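Local atomic coordinates of vesicular integral-membrane protein VIP36 (Canis lupus familiaris, PDB entry 2DUR), a protein that acts as a calcium-dependent lectin of the early secretory pathway, binding high-mannose glycans and helping to transport and sort the glycoproteins that carry them. Residues A[23-35]-A[47-59]. Sequence-based numbering, arbitrary orientation.
Sequences SMPLWDFQGSTIL and RSKEGSIWNHQPC. With MAN (alpha-D-mannopyranose), chain C.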
ATOM      1  N   SER A  23      16.278   5.614  20.715  1.00 32.68           N
ATOM      2  CA  SER A  23      16.497   5.938  19.295  1.00 32.91           C
ATOM      3  C   SER A  23      15.340   6.783  18.721  1.00 32.84           C
ATOM      4  O   SER A  23      14.262   6.855  19.327  1.00 32.15           O
ATOM      5  CB  SER A  23      16.659   4.644  18.486  1.00 33.16           C
ATOM      6  OG  SER A  23      17.711   3.824  19.000  1.00 35.57           O
ATOM      7  N   MET A  24      15.575   7.414  17.566  1.00 32.43           N
ATOM      8  CA  MET A  24      14.560   8.195  16.845  1.00 33.24           C
ATOM      9  C   MET A  24      13.714   7.277  15.945  1.00 30.54           C
ATOM     10  O   MET A  24      14.254   6.445  15.206  1.00 30.83           O
ATOM     11  CB  MET A  24      15.240   9.279  15.997  1.00 33.11           C
ATOM     12  CG  MET A  24      14.628  10.663  16.140  1.00 35.91           C
ATOM     13  SD  MET A  24      15.664  12.064  15.606  1.00 40.14           S
ATOM     14  CE  MET A  24      17.332  11.415  15.768  1.00 37.36           C
ATOM     15  N   PRO A  25      12.379   7.418  15.998  1.00 28.71           N
ATOM     16  CA  PRO A  25      11.599   6.535  15.132  1.00 27.01           C
ATOM     17  C   PRO A  25      11.694   6.971  13.668  1.00 24.93           C
ATOM     18  O   PRO A  25      12.024   8.128  13.383  1.00 24.54           O
ATOM     19  CB  PRO A  25      10.165   6.690  15.661  1.00 27.33           C
ATOM     20  CG  PRO A  25      10.136   8.044  16.297  1.00 28.37           C
ATOM     21  CD  PRO A  25      11.538   8.354  16.769  1.00 28.32           C
ATOM     22  N   LEU A  26      11.401   6.038  12.766  1.00 23.98           N
ATOM     23  CA  LEU A  26      11.372   6.337  11.332  1.00 23.11           C
ATOM     24  C   LEU A  26       9.943   6.469  10.781  1.00 22.81           C
ATOM     25  O   LEU A  26       9.759   6.857   9.619  1.00 21.62           O
ATOM     26  CB  LEU A  26      12.143   5.263  10.556  1.00 22.92           C
ATOM     27  CG  LEU A  26      13.676   5.233  10.783  1.00 22.97           C
ATOM     28  CD1 LEU A  26      14.239   3.892  10.329  1.00 25.16           C
ATOM     29  CD2 LEU A  26      14.374   6.425  10.109  1.00 24.37           C
ATOM     30  N   TRP A  27       8.953   6.141  11.612  1.00 22.31           N
ATOM     31  CA  TRP A  27       7.539   6.163  11.213  1.00 22.11           C
ATOM     32  C   TRP A  27       6.703   6.782  12.313  1.00 22.48           C
ATOM     33  O   TRP A  27       7.050   6.638  13.499  1.00 22.74           O
ATOM     34  CB  TRP A  27       7.037   4.739  11.004  1.00 22.06           C
ATOM     35  CG  TRP A  27       7.780   3.981   9.921  1.00 23.35           C
ATOM     36  CD1 TRP A  27       9.028   3.407  10.023  1.00 23.62           C
ATOM     37  CD2 TRP A  27       7.333   3.730   8.575  1.00 23.00           C
ATOM     38  NE1 TRP A  27       9.376   2.818   8.832  1.00 24.08           N
ATOM     39  CE2 TRP A  27       8.364   3.004   7.923  1.00 23.58           C
ATOM     40  CE3 TRP A  27       6.165   4.053   7.854  1.00 22.97           C
ATOM     41  CZ2 TRP A  27       8.271   2.604   6.579  1.00 22.94           C
ATOM     42  CZ3 TRP A  27       6.066   3.634   6.513  1.00 22.42           C
ATOM     43  CH2 TRP A  27       7.118   2.913   5.898  1.00 23.53           C
ATOM     44  N   ASP A  28       5.632   7.468  11.917  1.00 21.48           N
ATOM     45  CA  ASP A  28       4.592   7.948  12.830  1.00 20.65           C
ATOM     46  C   ASP A  28       3.488   6.891  12.858  1.00 20.16           C
ATOM     47  O   ASP A  28       3.114   6.344  11.813  1.00 20.08           O
ATOM     48  CB  ASP A  28       4.007   9.268  12.350  1.00 20.70           C
ATOM     49  CG  ASP A  28       4.969  10.432  12.495  1.00 24.17           C
ATOM     50  OD1 ASP A  28       5.462  10.636  13.607  1.00 24.30           O
ATOM     51  OD2 ASP A  28       5.206  11.152  11.517  1.00 23.76           O
ATOM     52  N   PHE A  29       2.980   6.605  14.051  1.00 19.22           N
ATOM     53  CA  PHE A  29       1.956   5.590  14.261  1.00 19.26           C
ATOM     54  C   PHE A  29       0.667   6.326  14.625  1.00 18.93           C
ATOM     55  O   PHE A  29       0.631   7.069  15.595  1.00 19.52           O
ATOM     56  CB  PHE A  29       2.409   4.619  15.362  1.00 20.11           C
ATOM     57  CG  PHE A  29       3.726   3.955  15.041  1.00 19.99           C
ATOM     58  CD1 PHE A  29       4.921   4.520  15.469  1.00 23.13           C
ATOM     59  CD2 PHE A  29       3.754   2.817  14.244  1.00 22.57           C
ATOM     60  CE1 PHE A  29       6.139   3.926  15.132  1.00 22.55           C
ATOM     61  CE2 PHE A  29       4.956   2.210  13.907  1.00 23.14           C
ATOM     62  CZ  PHE A  29       6.152   2.786  14.356  1.00 22.20           C
ATOM     63  N   GLN A  30      -0.369   6.155  13.801  1.00 18.04           N
ATOM     64  CA  GLN A  30      -1.557   7.039  13.864  1.00 16.69           C
ATOM     65  C   GLN A  30      -2.840   6.227  13.991  1.00 15.95           C
ATOM     66  O   GLN A  30      -2.930   5.077  13.555  1.00 17.03           O
ATOM     67  CB  GLN A  30      -1.627   7.957  12.613  1.00 16.04           C
ATOM     68  CG  GLN A  30      -2.792   8.967  12.618  1.00 16.40           C
ATOM     69  CD  GLN A  30      -4.118   8.337  12.203  1.00 17.97           C
ATOM     70  OE1 GLN A  30      -4.140   7.354  11.464  1.00 19.29           O
ATOM     71  NE2 GLN A  30      -5.231   8.910  12.676  1.00 17.68           N
ATOM     72  N   GLY A  31      -3.862   6.825  14.612  1.00 15.39           N
ATOM     73  CA  GLY A  31      -5.155   6.127  14.675  1.00 15.31           C
ATOM     74  C   GLY A  31      -5.111   4.879  15.554  1.00 16.09           C
ATOM     75  O   GLY A  31      -4.356   4.814  16.524  1.00 16.62           O
ATOM     76  N   SER A  32      -5.909   3.888  15.189  1.00 15.83           N
ATOM     77  CA  SER A  32      -6.017   2.650  15.962  1.00 16.08           C
ATOM     78  C   SER A  32      -4.728   1.832  16.023  1.00 16.93           C
ATOM     79  O   SER A  32      -4.649   0.904  16.823  1.00 18.04           O
ATOM     80  CB  SER A  32      -7.166   1.762  15.462  1.00 16.48           C
ATOM     81  OG  SER A  32      -7.020   1.476  14.061  1.00 16.84           O
ATOM     82  N   THR A  33      -3.731   2.205  15.217  1.00 17.81           N
ATOM     83  CA  THR A  33      -2.461   1.455  15.170  1.00 18.69           C
ATOM     84  C   THR A  33      -1.854   1.210  16.559  1.00 20.33           C
ATOM     85  O   THR A  33      -1.730   2.133  17.355  1.00 20.39           O
ATOM     86  CB  THR A  33      -1.457   2.202  14.313  1.00 19.29           C
ATOM     87  OG1 THR A  33      -2.006   2.279  12.991  1.00 17.95           O
ATOM     88  CG2 THR A  33      -0.119   1.453  14.263  1.00 19.82           C
ATOM     89  N   ILE A  34      -1.458  -0.037  16.815  1.00 20.80           N
ATOM     90  CA  ILE A  34      -0.639  -0.346  17.995  1.00 23.13           C
ATOM     91  C   ILE A  34       0.554  -1.188  17.543  1.00 23.94           C
ATOM     92  O   ILE A  34       0.559  -1.703  16.425  1.00 23.32           O
ATOM     93  CB  ILE A  34      -1.433  -1.092  19.095  1.00 22.77           C
ATOM     94  CG1 ILE A  34      -1.795  -2.513  18.643  1.00 23.70           C
ATOM     95  CG2 ILE A  34      -2.699  -0.265  19.505  1.00 23.14           C
ATOM     96  CD1 ILE A  34      -2.188  -3.471  19.799  1.00 25.55           C
ATOM     97  N   LEU A  35       1.522  -1.334  18.446  1.00 25.46           N
ATOM     98  CA  LEU A  35       2.787  -2.013  18.208  1.00 27.67           C
ATOM     99  C   LEU A  35       2.925  -3.181  19.180  1.00 27.91           C
ATOM    100  O   LEU A  35       2.529  -3.075  20.354  1.00 27.52           O
ATOM    101  CB  LEU A  35       3.938  -1.047  18.514  1.00 28.63           C
ATOM    102  CG  LEU A  35       4.507   0.110  17.678  1.00 30.83           C
ATOM    103  CD1 LEU A  35       5.464  -0.368  16.565  1.00 32.46           C
ATOM    104  CD2 LEU A  35       3.445   1.027  17.135  1.00 34.14           C
ATOM    105  N   ARG A  47     -14.774  -3.372  15.414  1.00 20.07           N
ATOM    106  CA  ARG A  47     -15.502  -2.548  14.454  1.00 20.04           C
ATOM    107  C   ARG A  47     -15.097  -1.081  14.535  1.00 19.95           C
ATOM    108  O   ARG A  47     -14.625  -0.601  15.572  1.00 19.95           O
ATOM    109  CB  ARG A  47     -17.011  -2.732  14.683  1.00 20.80           C
ATOM    110  CG  ARG A  47     -17.461  -4.120  14.308  1.00 21.69           C
ATOM    111  CD  ARG A  47     -18.936  -4.349  14.516  1.00 26.26           C
ATOM    112  NE  ARG A  47     -19.281  -4.127  15.908  1.00 26.27           N
ATOM    113  CZ  ARG A  47     -20.524  -4.204  16.373  1.00 26.74           C
ATOM    114  NH1 ARG A  47     -21.520  -4.517  15.561  1.00 24.15           N
ATOM    115  NH2 ARG A  47     -20.751  -3.971  17.651  1.00 30.44           N
ATOM    116  N   SER A  48     -15.284  -0.387  13.410  1.00 20.18           N
ATOM    117  CA  SER A  48     -15.113   1.066  13.327  1.00 20.78           C
ATOM    118  C   SER A  48     -13.747   1.545  13.802  1.00 20.69           C
ATOM    119  O   SER A  48     -13.640   2.432  14.659  1.00 20.99           O
ATOM    120  CB  SER A  48     -16.258   1.786  14.069  1.00 21.55           C
ATOM    121  OG  SER A  48     -17.489   1.457  13.444  1.00 24.21           O
ATOM    122  N   LYS A  49     -12.694   0.966  13.211  1.00 18.53           N
ATOM    123  CA  LYS A  49     -11.311   1.362  13.498  1.00 18.21           C
ATOM    124  C   LYS A  49     -10.633   1.862  12.224  1.00 17.80           C
ATOM    125  O   LYS A  49     -10.947   1.400  11.122  1.00 18.08           O
ATOM    126  CB  LYS A  49     -10.492   0.185  14.048  1.00 17.75           C
ATOM    127  CG  LYS A  49     -11.088  -0.483  15.304  1.00 20.01           C
ATOM    128  CD  LYS A  49     -10.858   0.366  16.541  1.00 25.11           C
ATOM    129  CE  LYS A  49     -11.553  -0.263  17.744  1.00 27.40           C
ATOM    130  NZ  LYS A  49     -11.644   0.693  18.871  1.00 30.21           N
ATOM    131  N   GLU A  50      -9.729   2.817  12.396  1.00 17.33           N
ATOM    132  CA  GLU A  50      -8.885   3.293  11.295  0.70 17.41           C
ATOM    133  C   GLU A  50      -7.506   3.579  11.833  1.00 16.91           C
ATOM    134  O   GLU A  50      -7.349   4.343  12.791  1.00 16.89           O
ATOM    135  CB  GLU A  50      -9.498   4.542  10.662  0.70 18.10           C
ATOM    136  CG  GLU A  50     -10.739   4.171   9.845  0.70 19.30           C
ATOM    137  CD  GLU A  50     -11.579   5.337   9.358  0.70 23.37           C
ATOM    138  OE1 GLU A  50     -11.346   6.505   9.741  0.70 27.43           O
ATOM    139  OE2 GLU A  50     -12.516   5.053   8.585  0.70 27.97           O
ATOM    140  N   GLY A  51      -6.491   2.955  11.222  1.00 15.95           N
ATOM    141  CA  GLY A  51      -5.121   3.153  11.719  1.00 16.54           C
ATOM    142  C   GLY A  51      -4.178   3.309  10.551  1.00 16.71           C
ATOM    143  O   GLY A  51      -4.444   2.778   9.480  1.00 15.96           O
ATOM    144  N   SER A  52      -3.086   4.029  10.754  1.00 16.65           N
ATOM    145  CA  SER A  52      -2.109   4.188   9.685  1.00 17.52           C
ATOM    146  C   SER A  52      -0.706   4.275  10.261  1.00 18.18           C
ATOM    147  O   SER A  52      -0.531   4.459  11.476  1.00 17.61           O
ATOM    148  CB  SER A  52      -2.424   5.441   8.868  1.00 18.42           C
ATOM    149  OG  SER A  52      -2.155   6.640   9.584  1.00 18.43           O
ATOM    150  N   ILE A  53       0.278   4.137   9.373  1.00 17.53           N
ATOM    151  CA  ILE A  53       1.682   4.417   9.679  1.00 18.67           C
ATOM    152  C   ILE A  53       2.227   5.228   8.499  1.00 17.92           C
ATOM    153  O   ILE A  53       1.831   5.016   7.337  1.00 17.95           O
ATOM    154  CB  ILE A  53       2.538   3.122   9.903  1.00 18.99           C
ATOM    155  CG1 ILE A  53       2.469   2.161   8.705  1.00 19.93           C
ATOM    156  CG2 ILE A  53       2.119   2.396  11.182  1.00 20.47           C
ATOM    157  CD1 ILE A  53       3.464   1.000   8.812  1.00 20.69           C
ATOM    158  N   TRP A  54       3.072   6.202   8.801  1.00 17.81           N
ATOM    159  CA  TRP A  54       3.586   7.106   7.788  1.00 18.11           C
ATOM    160  C   TRP A  54       5.079   7.291   7.982  1.00 19.44           C
ATOM    161  O   TRP A  54       5.532   7.604   9.072  1.00 19.73           O
ATOM    162  CB  TRP A  54       2.833   8.440   7.810  1.00 18.75           C
ATOM    163  CG  TRP A  54       1.446   8.262   7.235  1.00 18.23           C
ATOM    164  CD1 TRP A  54       0.271   8.067   7.921  1.00 19.13           C
ATOM    165  CD2 TRP A  54       1.112   8.230   5.841  1.00 18.00           C
ATOM    166  NE1 TRP A  54      -0.786   7.934   7.025  1.00 17.40           N
ATOM    167  CE2 TRP A  54      -0.293   8.017   5.746  1.00 18.52           C
ATOM    168  CE3 TRP A  54       1.865   8.355   4.658  1.00 17.28           C
ATOM    169  CZ2 TRP A  54      -0.961   7.936   4.513  1.00 18.01           C
ATOM    170  CZ3 TRP A  54       1.198   8.275   3.419  1.00 18.05           C
ATOM    171  CH2 TRP A  54      -0.204   8.057   3.364  1.00 19.21           C
ATOM    172  N   ASN A  55       5.842   7.080   6.913  1.00 19.55           N
ATOM    173  CA  ASN A  55       7.315   7.210   6.961  1.00 20.89           C
ATOM    174  C   ASN A  55       7.670   8.670   7.174  1.00 21.05           C
ATOM    175  O   ASN A  55       7.001   9.559   6.642  1.00 22.22           O
ATOM    176  CB  ASN A  55       7.846   6.643   5.628  1.00 20.39           C
ATOM    177  CG  ASN A  55       9.352   6.377   5.589  1.00 21.99           C
ATOM    178  OD1 ASN A  55       9.941   6.522   4.515  1.00 22.38           O
ATOM    179  ND2 ASN A  55       9.955   5.915   6.684  1.00 21.05           N
ATOM    180  N   HIS A  56       8.703   8.938   7.987  1.00 22.09           N
ATOM    181  CA  HIS A  56       9.111  10.310   8.304  1.00 23.73           C
ATOM    182  C   HIS A  56       9.639  11.109   7.116  1.00 23.41           C
ATOM    183  O   HIS A  56       9.319  12.282   6.962  1.00 24.94           O
ATOM    184  CB  HIS A  56      10.226  10.275   9.351  1.00 24.19           C
ATOM    185  CG  HIS A  56       9.735  10.148  10.755  1.00 28.07           C
ATOM    186  ND1 HIS A  56      10.443  10.646  11.829  1.00 31.21           N
ATOM    187  CD2 HIS A  56       8.617   9.586  11.268  1.00 30.83           C
ATOM    188  CE1 HIS A  56       9.778  10.396  12.944  1.00 30.63           C
ATOM    189  NE2 HIS A  56       8.669   9.752  12.632  1.00 30.77           N
ATOM    190  N   GLN A  57      10.488  10.477   6.308  1.00 24.59           N
ATOM    191  CA  GLN A  57      11.203  11.184   5.260  1.00 25.62           C
ATOM    192  C   GLN A  57      10.582  10.933   3.893  1.00 24.61           C
ATOM    193  O   GLN A  57      10.308   9.778   3.563  1.00 24.25           O
ATOM    194  CB  GLN A  57      12.662  10.731   5.241  1.00 26.42           C
ATOM    195  CG  GLN A  57      13.462  11.147   6.496  1.00 31.83           C
ATOM    196  CD  GLN A  57      13.368  12.642   6.758  1.00 37.50           C
ATOM    197  OE1 GLN A  57      13.838  13.454   5.952  1.00 41.34           O
ATOM    198  NE2 GLN A  57      12.748  13.016   7.879  1.00 40.01           N
ATOM    199  N   PRO A  58      10.422  12.003   3.086  1.00 24.46           N
ATOM    200  CA  PRO A  58       9.976  11.798   1.702  1.00 24.30           C
ATOM    201  C   PRO A  58      10.975  10.921   0.954  1.00 24.28           C
ATOM    202  O   PRO A  58      12.186  10.983   1.236  1.00 24.01           O
ATOM    203  CB  PRO A  58       9.989  13.205   1.089  1.00 24.35           C
ATOM    204  CG  PRO A  58      10.080  14.161   2.229  1.00 26.33           C
ATOM    205  CD  PRO A  58      10.684  13.417   3.393  1.00 25.37           C
ATOM    206  N   CYS A  59      10.470  10.121   0.014  1.00 23.83           N
ATOM    207  CA  CYS A  59      11.316   9.279  -0.825  1.00 23.90           C
ATOM    208  C   CYS A  59      11.703  10.000  -2.114  1.00 23.75           C
ATOM    209  O   CYS A  59      10.819  10.381  -2.896  1.00 24.04           O
ATOM    210  CB  CYS A  59      10.579   7.986  -1.194  1.00 23.97           C
ATOM    211  SG  CYS A  59      11.608   6.866  -2.189  1.00 25.93           S
TER
HETATM  212  C1  MAN C   2     -19.202   2.727   7.464  1.00 30.15           C
HETATM  213  C2  MAN C   2     -18.000   3.651   7.597  1.00 29.59           C
HETATM  214  C3  MAN C   2     -17.141   3.165   8.762  1.00 29.33           C
HETATM  215  C4  MAN C   2     -17.975   3.016  10.037  1.00 29.60           C
HETATM  216  C5  MAN C   2     -19.243   2.184   9.788  1.00 30.35           C
HETATM  217  C6  MAN C   2     -20.200   2.186  10.985  1.00 30.62           C
HETATM  218  O2  MAN C   2     -18.495   4.956   7.830  1.00 28.41           O
HETATM  219  O3  MAN C   2     -16.071   4.058   8.949  1.00 29.28           O
HETATM  220  O4  MAN C   2     -17.179   2.421  11.023  1.00 30.00           O
HETATM  221  O5  MAN C   2     -19.934   2.731   8.683  1.00 29.97           O
HETATM  222  O6  MAN C   2     -21.443   1.570  10.643  1.00 31.79           O
HETATM  223  O   HOH W   1       7.452   9.416  15.014  1.00 26.97           O
HETATM  224  O   HOH W   2      -7.839   7.306  12.675  1.00 19.73           O
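At the margin of the lectin's seven-stranded sheet, outermost strand 27-31 pairs antiparallel with strand 49-55, from Trp27 opposite Asn55 to Gly31 opposite Gly51. Reciprocal backbone bonds link Asp28 with Trp54 and Gln30 with Ser52; Leu26 O accepts His56 N (2.8 Å). Asn55 lies over one face of the Trp27 indole, its CB 3.7 Å from the centroid of the six-membered ring in a CH-pi contact. Asn55 ND2 bonds Glu9 O and, weakly, Leu26 O, while OD1 pairs with His10 ND1; Trp27 NE1 reaches Ser11 O. Next along this face, which looks into the beta sandwich of the legume-lectin fold, Ile53 CG2 meets Phe29 CD2 at 3.5 Å and also touches Thr33 CG2. On the other face Gln30, with CG anti to its N (chi1 -177°) and the chain bent at chi2, brings OE1 back to accept Ser52 OG at 2.8 Å. A water joins Asp28 OD1 to His56 NE2 (2.7 Å to each), and Arg93 pairs with Asp28 OD2. Within the type II' turn Gln30-Thr33, Ser32 N donates almost straight to Glu50 O (174°). Just before strand 49-55, in the sugar pocket, Ser48 OG hydrogen-bonds mannose O4 at 2.6 Å.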